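Local coordinates for yuaD protein (Bacillus subtilis, PDB 1ORU) that is of unknown function but carries a MOSC domain, of a family generally thought to bind molybdenum and pyridoxal phosphate and possibly to work in metal-sulfur cluster biosynthesis, at residues R67-E79 with L94-T107. Residues are numbered along the deposited sequence; the frame is centred on the assembly and turned at random.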
ATOM      1  N   ARG A  67      -4.550   1.953  -7.484  1.00 18.56           N
ATOM      2  CA  ARG A  67      -4.686   3.377  -7.767  1.00 17.73           C
ATOM      3  C   ARG A  67      -6.159   3.784  -7.856  1.00 18.05           C
ATOM      4  O   ARG A  67      -6.659   4.140  -8.925  1.00 18.25           O
ATOM      5  CB  ARG A  67      -3.952   3.692  -9.074  1.00 18.61           C
ATOM      6  CG  ARG A  67      -2.448   3.401  -9.011  1.00 18.55           C
ATOM      7  CD  ARG A  67      -1.826   3.331 -10.405  1.00 18.95           C
ATOM      8  NE  ARG A  67      -2.057   4.563 -11.150  1.00 19.67           N
ATOM      9  CZ  ARG A  67      -1.321   5.665 -11.034  1.00 21.09           C
ATOM     10  NH1 ARG A  67      -0.285   5.695 -10.206  1.00 19.42           N
ATOM     11  NH2 ARG A  67      -1.648   6.752 -11.723  1.00 20.81           N
ATOM     12  N   GLN A  68      -6.844   3.737  -6.717  1.00 15.61           N
ATOM     13  CA  GLN A  68      -8.266   4.069  -6.650  1.00 15.77           C
ATOM     14  C   GLN A  68      -8.579   5.557  -6.618  1.00 15.01           C
ATOM     15  O   GLN A  68      -9.552   5.996  -7.223  1.00 16.24           O
ATOM     16  CB  GLN A  68      -8.893   3.401  -5.426  1.00 14.27           C
ATOM     17  CG  GLN A  68      -8.953   1.892  -5.535  1.00 15.15           C
ATOM     18  CD  GLN A  68      -9.327   1.226  -4.225  1.00 14.29           C
ATOM     19  OE1 GLN A  68      -9.987   1.825  -3.380  1.00 16.18           O
ATOM     20  NE2 GLN A  68      -8.918  -0.025  -4.060  1.00 14.71           N
ATOM     21  N   ILE A  69      -7.759   6.328  -5.912  1.00 14.73           N
ATOM     22  CA  ILE A  69      -7.978   7.767  -5.789  1.00 14.12           C
ATOM     23  C   ILE A  69      -6.678   8.513  -6.052  1.00 14.88           C
ATOM     24  O   ILE A  69      -5.627   8.148  -5.527  1.00 14.96           O
ATOM     25  CB  ILE A  69      -8.468   8.138  -4.362  1.00 14.69           C
ATOM     26  CG1 ILE A  69      -9.764   7.390  -4.031  1.00 17.57           C
ATOM     27  CG2 ILE A  69      -8.689   9.644  -4.260  1.00 16.23           C
ATOM     28  CD1 ILE A  69     -10.971   7.832  -4.854  1.00 19.42           C
ATOM     29  N   SER A  70      -6.753   9.559  -6.867  1.00 14.42           N
ATOM     30  CA  SER A  70      -5.580  10.352  -7.194  1.00 15.35           C
ATOM     31  C   SER A  70      -5.669  11.702  -6.498  1.00 14.16           C
ATOM     32  O   SER A  70      -6.702  12.370  -6.570  1.00 13.65           O
ATOM     33  CB  SER A  70      -5.494  10.553  -8.708  1.00 19.91           C
ATOM     34  OG  SER A  70      -4.386  11.360  -9.044  1.00 26.40           O
ATOM     35  N   ILE A  71      -4.590  12.096  -5.823  1.00 12.42           N
ATOM     36  CA  ILE A  71      -4.563  13.370  -5.108  1.00 13.48           C
ATOM     37  C   ILE A  71      -3.377  14.255  -5.498  1.00 13.08           C
ATOM     38  O   ILE A  71      -2.259  13.769  -5.675  1.00 12.09           O
ATOM     39  CB  ILE A  71      -4.476  13.165  -3.575  1.00 13.66           C
ATOM     40  CG1 ILE A  71      -5.569  12.205  -3.102  1.00 16.34           C
ATOM     41  CG2 ILE A  71      -4.601  14.510  -2.866  1.00 12.52           C
ATOM     42  CD1 ILE A  71      -5.544  11.964  -1.599  1.00 18.75           C
ATOM     43  N   VAL A  72      -3.634  15.553  -5.634  1.00 13.50           N
ATOM     44  CA  VAL A  72      -2.583  16.524  -5.943  1.00 13.51           C
ATOM     45  C   VAL A  72      -2.785  17.703  -4.998  1.00 14.08           C
ATOM     46  O   VAL A  72      -3.885  17.915  -4.489  1.00 15.36           O
ATOM     47  CB  VAL A  72      -2.656  17.053  -7.408  1.00 14.28           C
ATOM     48  CG1 VAL A  72      -2.504  15.906  -8.385  1.00 14.27           C
ATOM     49  CG2 VAL A  72      -3.963  17.801  -7.650  1.00 15.37           C
ATOM     50  N   SER A  73      -1.733  18.467  -4.748  1.00 14.99           N
ATOM     51  CA  SER A  73      -1.880  19.620  -3.883  1.00 16.57           C
ATOM     52  C   SER A  73      -1.781  20.865  -4.755  1.00 16.43           C
ATOM     53  O   SER A  73      -1.041  20.886  -5.746  1.00 17.08           O
ATOM     54  CB  SER A  73      -0.801  19.634  -2.798  1.00 18.87           C
ATOM     55  OG  SER A  73       0.367  20.304  -3.225  1.00 18.92           O
ATOM     56  N   ILE A  74      -2.550  21.886  -4.401  1.00 16.31           N
ATOM     57  CA  ILE A  74      -2.543  23.142  -5.145  1.00 16.30           C
ATOM     58  C   ILE A  74      -1.122  23.701  -5.170  1.00 16.47           C
ATOM     59  O   ILE A  74      -0.658  24.199  -6.201  1.00 16.97           O
ATOM     60  CB  ILE A  74      -3.480  24.187  -4.487  1.00 15.91           C
ATOM     61  CG1 ILE A  74      -4.936  23.705  -4.548  1.00 17.63           C
ATOM     62  CG2 ILE A  74      -3.307  25.550  -5.162  1.00 15.72           C
ATOM     63  CD1 ILE A  74      -5.450  23.445  -5.951  1.00 17.72           C
ATOM     64  N   GLU A  75      -0.434  23.616  -4.032  1.00 16.19           N
ATOM     65  CA  GLU A  75       0.928  24.122  -3.933  1.00 17.21           C
ATOM     66  C   GLU A  75       1.880  23.457  -4.928  1.00 17.01           C
ATOM     67  O   GLU A  75       2.642  24.143  -5.612  1.00 16.78           O
ATOM     68  CB  GLU A  75       1.480  23.938  -2.517  1.00 16.18           C
ATOM     69  CG  GLU A  75       0.796  24.751  -1.429  1.00 17.79           C
ATOM     70  CD  GLU A  75      -0.441  24.070  -0.869  1.00 19.64           C
ATOM     71  OE1 GLU A  75      -0.546  22.831  -0.994  1.00 19.55           O
ATOM     72  OE2 GLU A  75      -1.298  24.769  -0.286  1.00 17.72           O
ATOM     73  N   GLU A  76       1.844  22.128  -5.012  1.00 16.55           N
ATOM     74  CA  GLU A  76       2.726  21.427  -5.942  1.00 16.89           C
ATOM     75  C   GLU A  76       2.341  21.685  -7.404  1.00 17.31           C
ATOM     76  O   GLU A  76       3.212  21.763  -8.275  1.00 17.95           O
ATOM     77  CB  GLU A  76       2.756  19.918  -5.633  1.00 17.06           C
ATOM     78  CG  GLU A  76       3.359  19.599  -4.255  1.00 17.39           C
ATOM     79  CD  GLU A  76       3.633  18.116  -4.029  1.00 18.86           C
ATOM     80  OE1 GLU A  76       2.811  17.280  -4.460  1.00 18.26           O
ATOM     81  OE2 GLU A  76       4.669  17.786  -3.403  1.00 20.06           O
ATOM     82  N   CYS A  77       1.048  21.833  -7.677  1.00 18.05           N
ATOM     83  CA  CYS A  77       0.611  22.110  -9.045  1.00 18.59           C
ATOM     84  C   CYS A  77       1.154  23.463  -9.481  1.00 19.30           C
ATOM     85  O   CYS A  77       1.541  23.635 -10.636  1.00 19.00           O
ATOM     86  CB  CYS A  77      -0.916  22.113  -9.148  1.00 18.70           C
ATOM     87  SG  CYS A  77      -1.664  20.470  -9.149  1.00 19.32           S
ATOM     88  N   ASN A  78       1.170  24.424  -8.558  1.00 19.82           N
ATOM     89  CA  ASN A  78       1.694  25.755  -8.858  1.00 21.47           C
ATOM     90  C   ASN A  78       3.188  25.626  -9.113  1.00 22.47           C
ATOM     91  O   ASN A  78       3.758  26.325  -9.963  1.00 22.37           O
ATOM     92  CB  ASN A  78       1.457  26.707  -7.681  1.00 23.51           C
ATOM     93  CG  ASN A  78       0.000  27.116  -7.540  1.00 26.60           C
ATOM     94  OD1 ASN A  78      -0.382  27.766  -6.564  1.00 29.29           O
ATOM     95  ND2 ASN A  78      -0.819  26.743  -8.516  1.00 26.16           N
ATOM     96  N   GLU A  79       3.821  24.722  -8.375  1.00 20.61           N
ATOM     97  CA  GLU A  79       5.250  24.491  -8.516  1.00 22.56           C
ATOM     98  C   GLU A  79       5.547  23.952  -9.910  1.00 21.26           C
ATOM     99  O   GLU A  79       6.506  24.381 -10.554  1.00 21.97           O
ATOM    100  CB  GLU A  79       5.732  23.500  -7.457  1.00 25.77           C
ATOM    101  CG  GLU A  79       7.178  23.704  -7.056  1.00 29.60           C
ATOM    102  CD  GLU A  79       7.638  22.712  -6.006  1.00 32.20           C
ATOM    103  OE1 GLU A  79       6.845  22.398  -5.090  1.00 31.38           O
ATOM    104  OE2 GLU A  79       8.800  22.258  -6.094  1.00 33.40           O
ATOM    105  N   LEU A  94      -4.667  16.805 -14.748  1.00 18.19           N
ATOM    106  CA  LEU A  94      -3.846  15.708 -14.252  1.00 18.03           C
ATOM    107  C   LEU A  94      -4.703  14.519 -13.831  1.00 18.62           C
ATOM    108  O   LEU A  94      -4.191  13.524 -13.317  1.00 19.93           O
ATOM    109  CB  LEU A  94      -2.995  16.184 -13.071  1.00 18.53           C
ATOM    110  CG  LEU A  94      -2.092  17.396 -13.328  1.00 21.29           C
ATOM    111  CD1 LEU A  94      -1.356  17.771 -12.046  1.00 21.04           C
ATOM    112  CD2 LEU A  94      -1.105  17.083 -14.429  1.00 21.47           C
ATOM    113  N   GLY A  95      -6.009  14.627 -14.052  1.00 16.89           N
ATOM    114  CA  GLY A  95      -6.923  13.555 -13.696  1.00 16.89           C
ATOM    115  C   GLY A  95      -7.062  13.330 -12.199  1.00 15.98           C
ATOM    116  O   GLY A  95      -7.373  12.222 -11.752  1.00 14.21           O
ATOM    117  N   ALA A  96      -6.831  14.375 -11.415  1.00 16.08           N
ATOM    118  CA  ALA A  96      -6.935  14.256  -9.962  1.00 16.09           C
ATOM    119  C   ALA A  96      -8.389  14.155  -9.500  1.00 14.87           C
ATOM    120  O   ALA A  96      -9.292  14.695 -10.138  1.00 15.03           O
ATOM    121  CB  ALA A  96      -6.266  15.450  -9.295  1.00 16.47           C
ATOM    122  N   ASN A  97      -8.603  13.456  -8.389  1.00 12.75           N
ATOM    123  CA  ASN A  97      -9.938  13.305  -7.817  1.00 12.76           C
ATOM    124  C   ASN A  97     -10.070  14.252  -6.635  1.00 13.20           C
ATOM    125  O   ASN A  97     -11.169  14.662  -6.268  1.00 12.06           O
ATOM    126  CB  ASN A  97     -10.163  11.872  -7.344  1.00 12.53           C
ATOM    127  CG  ASN A  97     -10.136  10.883  -8.481  1.00 14.02           C
ATOM    128  OD1 ASN A  97     -10.962  10.952  -9.400  1.00 17.38           O
ATOM    129  ND2 ASN A  97      -9.185   9.963  -8.441  1.00 12.03           N
ATOM    130  N   VAL A  98      -8.935  14.583  -6.032  1.00 12.45           N
ATOM    131  CA  VAL A  98      -8.919  15.496  -4.902  1.00 13.45           C
ATOM    132  C   VAL A  98      -7.734  16.441  -5.025  1.00 13.22           C
ATOM    133  O   VAL A  98      -6.606  16.020  -5.295  1.00 12.42           O
ATOM    134  CB  VAL A  98      -8.792  14.743  -3.548  1.00 15.05           C
ATOM    135  CG1 VAL A  98      -8.904  15.735  -2.386  1.00 14.93           C
ATOM    136  CG2 VAL A  98      -9.868  13.674  -3.439  1.00 14.28           C
ATOM    137  N   ALA A  99      -8.003  17.726  -4.856  1.00 12.12           N
ATOM    138  CA  ALA A  99      -6.949  18.722  -4.896  1.00 13.14           C
ATOM    139  C   ALA A  99      -6.934  19.285  -3.486  1.00 13.47           C
ATOM    140  O   ALA A  99      -7.933  19.834  -3.017  1.00 15.44           O
ATOM    141  CB  ALA A  99      -7.276  19.812  -5.915  1.00 13.03           C
ATOM    142  N   VAL A 100      -5.809  19.131  -2.796  1.00 14.16           N
ATOM    143  CA  VAL A 100      -5.698  19.622  -1.431  1.00 14.48           C
ATOM    144  C   VAL A 100      -4.826  20.865  -1.334  1.00 15.61           C
ATOM    145  O   VAL A 100      -4.021  21.139  -2.226  1.00 15.27           O
ATOM    146  CB  VAL A 100      -5.103  18.543  -0.494  1.00 13.51           C
ATOM    147  CG1 VAL A 100      -5.974  17.295  -0.525  1.00 15.89           C
ATOM    148  CG2 VAL A 100      -3.674  18.215  -0.907  1.00 16.08           C
ATOM    149  N   SER A 101      -5.017  21.628  -0.262  1.00 15.07           N
ATOM    150  CA  SER A 101      -4.203  22.815  -0.014  1.00 15.54           C
ATOM    151  C   SER A 101      -3.635  22.627   1.387  1.00 15.20           C
ATOM    152  O   SER A 101      -4.207  21.896   2.208  1.00 14.32           O
ATOM    153  CB  SER A 101      -5.029  24.111  -0.109  1.00 15.30           C
ATOM    154  OG  SER A 101      -6.009  24.221   0.908  1.00 17.56           O
ATOM    155  N   GLY A 102      -2.499  23.256   1.654  1.00 13.91           N
ATOM    156  CA  GLY A 102      -1.879  23.107   2.950  1.00 15.36           C
ATOM    157  C   GLY A 102      -0.931  21.924   2.972  1.00 17.21           C
ATOM    158  O   GLY A 102      -0.473  21.509   4.037  1.00 18.18           O
HETATM  159  N   MSE A 103      -0.626  21.379   1.799  0.47 16.10           N
HETATM  160  CA  MSE A 103       0.287  20.245   1.709  0.51 15.01           C
HETATM  161  C   MSE A 103       1.323  20.460   0.608  0.45 16.62           C
HETATM  162  O   MSE A 103       1.324  19.763  -0.408  0.49 14.51           O
HETATM  163  CB  MSE A 103      -0.503  18.960   1.460  0.50 14.22           C
HETATM  164  CG  MSE A 103      -1.518  18.677   2.559  0.54 11.37           C
HETATM  165 SE   MSE A 103      -2.295  16.927   2.463  0.45 14.81          SE
HETATM  166  CE  MSE A 103      -0.775  15.903   3.057  0.51 12.62           C
ATOM    167  N   PRO A 104       2.223  21.439   0.802  1.00 18.19           N
ATOM    168  CA  PRO A 104       3.270  21.752  -0.177  1.00 18.88           C
ATOM    169  C   PRO A 104       4.244  20.611  -0.483  1.00 19.08           C
ATOM    170  O   PRO A 104       4.984  20.666  -1.471  1.00 17.98           O
ATOM    171  CB  PRO A 104       3.959  22.977   0.431  1.00 18.78           C
ATOM    172  CG  PRO A 104       3.771  22.783   1.900  1.00 18.94           C
ATOM    173  CD  PRO A 104       2.334  22.308   1.984  1.00 18.35           C
ATOM    174  N   ASP A 105       4.247  19.584   0.361  0.50 17.34           N
ATOM    175  CA  ASP A 105       5.120  18.433   0.159  0.50 17.48           C
ATOM    176  C   ASP A 105       4.315  17.139   0.133  0.45 16.77           C
ATOM    177  O   ASP A 105       4.788  16.088   0.572  0.50 15.37           O
ATOM    178  CB  ASP A 105       6.180  18.361   1.258  0.50 19.23           C
ATOM    179  CG  ASP A 105       7.224  19.451   1.130  0.54 20.36           C
ATOM    180  OD1 ASP A 105       7.895  19.514   0.077  0.48 21.75           O
ATOM    181  OD2 ASP A 105       7.374  20.244   2.079  0.38 23.49           O
ATOM    182  N   LEU A 106       3.097  17.230  -0.393  1.00 15.79           N
ATOM    183  CA  LEU A 106       2.197  16.082  -0.485  1.00 14.55           C
ATOM    184  C   LEU A 106       2.822  14.836  -1.089  1.00 15.30           C
ATOM    185  O   LEU A 106       2.629  13.724  -0.590  1.00 15.55           O
ATOM    186  CB  LEU A 106       0.973  16.446  -1.325  1.00 15.19           C
ATOM    187  CG  LEU A 106       0.048  15.280  -1.693  1.00 13.94           C
ATOM    188  CD1 LEU A 106      -0.659  14.770  -0.443  1.00 15.64           C
ATOM    189  CD2 LEU A 106      -0.961  15.743  -2.743  1.00 12.96           C
ATOM    190  N   THR A 107       3.558  15.016  -2.176  1.00 14.15           N
ATOM    191  CA  THR A 107       4.163  13.888  -2.861  1.00 16.09           C
ATOM    192  C   THR A 107       5.071  13.050  -1.963  1.00 15.86           C
ATOM    193  O   THR A 107       5.274  11.856  -2.216  1.00 17.68           O
ATOM    194  CB  THR A 107       4.927  14.374  -4.114  1.00 17.95           C
ATOM    195  OG1 THR A 107       4.016  15.079  -4.970  1.00 18.07           O
ATOM    196  CG2 THR A 107       5.508  13.197  -4.883  1.00 17.29           C
TER
HETATM  197  O   HOH W   1      -3.793  13.247 -10.559  1.00 17.53           O
HETATM  198  O   HOH W   2       4.896  22.839  -3.198  1.00 27.41           O
HETATM  199  O   HOH W   3       7.472  20.269  -3.179  1.00 36.27           O
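A beta-alpha-beta unit in the MOSC domain brings strand 69-73 and strand 98-101 together as parallel neighbours, with the helix that begins at Ile-74 in the connection between them. Val-72 N gives to Val-98 O and Val-72 O takes Val-100 N; one step on, Ile-74 N reaches Val-100 O at 2.7 Å, so the pairing runs into the first turn of the helix. Branched residues suit these extended strands: Ile-71, Val-98 and Val-100 share one face, where Ile-71 CG2 meets Val-100 CG1, and the Leu-106 side chain crosses that of Ile-71 at about a right angle, its CD2 against CG2. On the other face Val-72 CG2 sits 3.7 Å from Ala-96 CB, a methyl small enough to let the valine close in. Strand 5-17 flanks 98-101 on its far edge, and strand 163-169 flanks 69-73.

Beyond the strands, the helix start grips the loop after 98-101. The bend in Glu-75 at chi2 (85°) curls its carboxylate back over the turn, where OE2 accepts Gly-102 N at 2.7 Å in a nearly straight bond (177°) and OE1 takes Met-103 N from above the carboxylate plane. A glutamine in its place would probably leave Gly-102 N or Met-103 N without an acceptor, since its amide nitrogen cannot take a hydrogen bond. Ser-73, whose short hydroxyl side chain suits the N-cap, accepts Glu-76 N through OG and donates to Met-103 O, which Leu-106 N approaches from the opposite face. Glu-76, extended beyond CG, reaches across to the start of the 3-10 segment at Leu-106 and Thr-107: its OE2 accepts Thr-107 N at 3.2 Å, while OE1 receives the hydroxyl of Thr-107 OG1 at 2.6 Å on its syn side.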